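Polyphenol oxidase, chloroplastic (Malus domestica, PDB 6ELV) oxidises mono- and o-diphenols to o-diquinones as the full-length enzyme, of which only the C-terminal domain is present here. Local coordinates at residues I54-D59 with M100-R105. Residues are numbered along the deposited sequence; the frame is centred on the assembly and turned at random.
Sequences IEFDRD and MNTILR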
ATOM      1  N   ILE A  54       4.041  -7.344   6.919  1.00 10.36           N
ATOM      2  CA  ILE A  54       2.658  -7.606   7.300  1.00  9.83           C
ATOM      3  C   ILE A  54       2.663  -8.752   8.300  1.00 10.28           C
ATOM      4  O   ILE A  54       3.093  -9.864   7.974  1.00 12.59           O
ATOM      5  CB  ILE A  54       1.825  -7.965   6.064  1.00  9.71           C
ATOM      6  CG1 ILE A  54       1.853  -6.842   5.026  1.00  9.98           C
ATOM      7  CG2 ILE A  54       0.402  -8.340   6.453  1.00 10.95           C
ATOM      8  CD1 ILE A  54       1.235  -7.254   3.707  1.00  9.88           C
ATOM      9  N   GLU A  55       2.189  -8.495   9.517  1.00 10.02           N
ATOM     10  CA  GLU A  55       2.337  -9.479  10.578  1.00  9.91           C
ATOM     11  C   GLU A  55       1.049  -9.614  11.371  1.00  9.27           C
ATOM     12  O   GLU A  55       0.415  -8.614  11.725  1.00  9.97           O
ATOM     13  CB  GLU A  55       3.483  -9.104  11.500  1.00 11.74           C
ATOM     14  CG  GLU A  55       3.843 -10.186  12.454  1.00 16.02           C
ATOM     15  CD  GLU A  55       5.037  -9.804  13.273  1.00 21.68           C
ATOM     16  OE1 GLU A  55       6.074  -9.444  12.677  1.00 24.55           O
ATOM     17  OE2 GLU A  55       4.920  -9.818  14.515  1.00 23.83           O
ATOM     18  N   PHE A  56       0.683 -10.858  11.674  1.00  9.59           N
ATOM     19  CA  PHE A  56      -0.590 -11.155  12.320  1.00  9.69           C
ATOM     20  C   PHE A  56      -0.540 -12.589  12.831  1.00  9.04           C
ATOM     21  O   PHE A  56       0.312 -13.384  12.425  1.00  9.03           O
ATOM     22  CB  PHE A  56      -1.768 -10.987  11.343  1.00  9.92           C
ATOM     23  CG  PHE A  56      -1.597 -11.767  10.071  1.00  9.71           C
ATOM     24  CD1 PHE A  56      -0.876 -11.247   9.004  1.00  9.74           C
ATOM     25  CD2 PHE A  56      -2.105 -13.055   9.962  1.00 11.40           C
ATOM     26  CE1 PHE A  56      -0.692 -11.986   7.863  1.00 11.62           C
ATOM     27  CE2 PHE A  56      -1.925 -13.795   8.810  1.00 12.91           C
ATOM     28  CZ  PHE A  56      -1.214 -13.257   7.764  1.00 13.13           C
ATOM     29  N   ASP A  57      -1.470 -12.911  13.721  1.00  9.02           N
ATOM     30  CA  ASP A  57      -1.616 -14.280  14.202  1.00  9.31           C
ATOM     31  C   ASP A  57      -2.308 -15.111  13.128  1.00  8.62           C
ATOM     32  O   ASP A  57      -3.354 -14.716  12.607  1.00  9.16           O
ATOM     33  CB  ASP A  57      -2.458 -14.324  15.477  1.00 10.91           C
ATOM     34  CG  ASP A  57      -1.703 -13.878  16.721  1.00 13.14           C
ATOM     35  OD1 ASP A  57      -0.531 -13.474  16.645  1.00 14.51           O
ATOM     36  OD2 ASP A  57      -2.320 -13.921  17.801  1.00 18.89           O
ATOM     37  N   ARG A  58      -1.765 -16.298  12.845  1.00  8.88           N
ATOM     38  CA  ARG A  58      -2.303 -17.127  11.772  1.00  8.74           C
ATOM     39  C   ARG A  58      -3.735 -17.579  12.027  1.00  8.52           C
ATOM     40  O   ARG A  58      -4.471 -17.818  11.064  1.00  9.33           O
ATOM     41  CB  ARG A  58      -1.397 -18.328  11.535  1.00  9.01           C
ATOM     42  CG  ARG A  58      -0.086 -17.950  10.883  1.00  9.12           C
ATOM     43  CD  ARG A  58       0.876 -19.137  10.852  1.00 10.40           C
ATOM     44  NE  ARG A  58       2.170 -18.769  10.281  1.00 10.36           N
ATOM     45  CZ  ARG A  58       2.530 -18.963   9.016  1.00  9.24           C
ATOM     46  NH1 ARG A  58       1.712 -19.572   8.170  1.00  9.46           N
ATOM     47  NH2 ARG A  58       3.725 -18.570   8.604  1.00 10.97           N
ATOM     48  N   ASP A  59      -4.159 -17.686  13.293  1.00  9.64           N
ATOM     49  CA  ASP A  59      -5.525 -18.101  13.604  1.00 10.34           C
ATOM     50  C   ASP A  59      -6.539 -16.963  13.533  1.00  9.82           C
ATOM     51  O   ASP A  59      -7.703 -17.169  13.893  1.00 11.47           O
ATOM     52  CB  ASP A  59      -5.608 -18.847  14.946  1.00 11.95           C
ATOM     53  CG  ASP A  59      -5.216 -17.993  16.145  1.00 13.13           C
ATOM     54  OD1 ASP A  59      -5.113 -16.757  16.032  1.00 14.50           O
ATOM     55  OD2 ASP A  59      -5.004 -18.582  17.222  1.00 15.54           O
ATOM     56  N   MET A 100       2.368 -15.021  11.099  1.00 10.13           N
ATOM     57  CA  MET A 100       2.910 -14.897   9.757  1.00 10.43           C
ATOM     58  C   MET A 100       3.501 -13.506   9.603  1.00 10.02           C
ATOM     59  O   MET A 100       2.949 -12.526  10.113  1.00 11.52           O
ATOM     60  CB  MET A 100       1.813 -15.112   8.708  1.00 13.89           C
ATOM     61  CG  MET A 100       2.239 -15.011   7.239  1.00 19.63           C
ATOM     62  SD  MET A 100       1.487 -16.310   6.268  1.00 28.51           S
ATOM     63  CE  MET A 100      -0.125 -16.320   7.076  1.00 31.33           C
ATOM     64  N   ASN A 101       4.628 -13.433   8.904  1.00 10.07           N
ATOM     65  CA  ASN A 101       5.258 -12.176   8.536  1.00 11.04           C
ATOM     66  C   ASN A 101       5.464 -12.243   7.033  1.00 10.39           C
ATOM     67  O   ASN A 101       6.226 -13.086   6.545  1.00 12.54           O
ATOM     68  CB  ASN A 101       6.584 -11.990   9.267  1.00 14.66           C
ATOM     69  CG  ASN A 101       7.151 -10.600   9.075  1.00 18.97           C
ATOM     70  OD1 ASN A 101       7.217 -10.098   7.960  1.00 21.00           O
ATOM     71  ND2 ASN A 101       7.535  -9.960  10.168  1.00 24.04           N
ATOM     72  N   THR A 102       4.772 -11.376   6.300  1.00  9.69           N
ATOM     73  CA  THR A 102       4.686 -11.522   4.860  1.00  9.78           C
ATOM     74  C   THR A 102       4.685 -10.149   4.189  1.00  9.91           C
ATOM     75  O   THR A 102       4.989  -9.127   4.807  1.00 10.34           O
ATOM     76  CB  THR A 102       3.508 -12.439   4.514  1.00 10.97           C
ATOM     77  OG1 THR A 102       3.577 -12.789   3.132  1.00 13.49           O
ATOM     78  CG2 THR A 102       2.160 -11.792   4.837  1.00 12.41           C
ATOM     79  N   ILE A 103       4.339 -10.139   2.906  1.00 10.86           N
ATOM     80  CA  ILE A 103       4.507  -8.977   2.046  1.00 10.71           C
ATOM     81  C   ILE A 103       3.376  -9.001   1.033  1.00 11.05           C
ATOM     82  O   ILE A 103       2.807 -10.055   0.738  1.00 16.09           O
ATOM     83  CB  ILE A 103       5.890  -9.073   1.358  1.00 13.27           C
ATOM     84  CG1 ILE A 103       6.267  -7.819   0.567  1.00 16.16           C
ATOM     85  CG2 ILE A 103       5.942 -10.290   0.461  1.00 16.75           C
ATOM     86  CD1 ILE A 103       7.754  -7.715   0.394  1.00 19.61           C
ATOM     87  N   LEU A 104       3.023  -7.824   0.524  1.00  9.02           N
ATOM     88  CA  LEU A 104       2.068  -7.710  -0.567  1.00  8.62           C
ATOM     89  C   LEU A 104       2.674  -6.800  -1.619  1.00  7.86           C
ATOM     90  O   LEU A 104       3.132  -5.704  -1.287  1.00  9.05           O
ATOM     91  CB  LEU A 104       0.732  -7.129  -0.088  1.00  9.28           C
ATOM     92  CG  LEU A 104      -0.356  -6.983  -1.159  1.00  9.71           C
ATOM     93  CD1 LEU A 104      -0.863  -8.329  -1.644  1.00 12.37           C
ATOM     94  CD2 LEU A 104      -1.496  -6.107  -0.669  1.00 11.57           C
ATOM     95  N   ARG A 105       2.645  -7.236  -2.875  1.00  7.61           N
ATOM     96  CA  ARG A 105       3.142  -6.436  -3.992  1.00  7.53           C
ATOM     97  C   ARG A 105       2.026  -6.233  -5.002  1.00  7.45           C
ATOM     98  O   ARG A 105       1.391  -7.204  -5.435  1.00  7.64           O
ATOM     99  CB  ARG A 105       4.336  -7.106  -4.674  1.00  8.20           C
ATOM    100  CG  ARG A 105       5.527  -7.277  -3.764  1.00  9.90           C
ATOM    101  CD  ARG A 105       6.751  -7.760  -4.536  1.00 12.68           C
ATOM    102  NE  ARG A 105       7.898  -8.007  -3.663  1.00 18.06           N
ATOM    103  CZ  ARG A 105       8.093  -9.127  -2.969  1.00 21.85           C
ATOM    104  NH1 ARG A 105       7.213 -10.115  -3.039  1.00 23.38           N
ATOM    105  NH2 ARG A 105       9.169  -9.265  -2.202  1.00 25.95           N
TER
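Phe56 sets its ring with CG between the backbone N and the carbonyl carbon (chi1 53°), and Met100 sends CG anti to its own N before bending at chi2 and chi3. As a cross-strand pair on one face of the sheet, the two side chains lie side by side and point the same way. Met100 CB sits off-centre over the ring, 4.1 Å from its centroid, a CH-pi contact. The bent end brings Met100 CE to 3.3 Å from Phe56 CZ, and the sulfur makes an oblique Met-aromatic contact. Thr102 CG2 lies at the edge of the ring, near its plane. Arg58 crosses Met100 at about a right angle. Its guanidinium lays one face over Met100. Met100 CB lies 3.8 Å from the guanidinium plane, offset toward its rim. Met100 SD is 3.8 Å from Arg58 NH1. Arg58 NE is hydrogen-bonded to Lys99 O, and NH1 to His92 NE2. An alanine in place of Arg58 would probably leave Lys99 O and His92 NE2 without this donor and the Met100 thioether freer to turn. Further along, Ile54 CD1 reaches Leu104 CB at 3.8 Å. Phe87, on strand 82-89, and Phe64, on strand 62-70, also touch Ile54. Glu55 and Asn101 project from the other face of the sheet, where Glu55 OE2 forms a salt bridge with Lys99. Four backbone hydrogen bonds join the strands, in reciprocal pairs Ile54-Thr102 and Phe56-Met100. The Met100 N to Phe56 O bond is 2.9 Å long. This is a twisted antiparallel ladder, the strands 143° apart, with Glu55-Asn101 as the non-hydrogen-bonded pair. It joins strand 48-57 to the outermost strand 99-107 of a four-stranded antiparallel sheet. The face bearing Ile54 and Phe56 packs on the five-stranded mixed sheet, as in a beta sandwich.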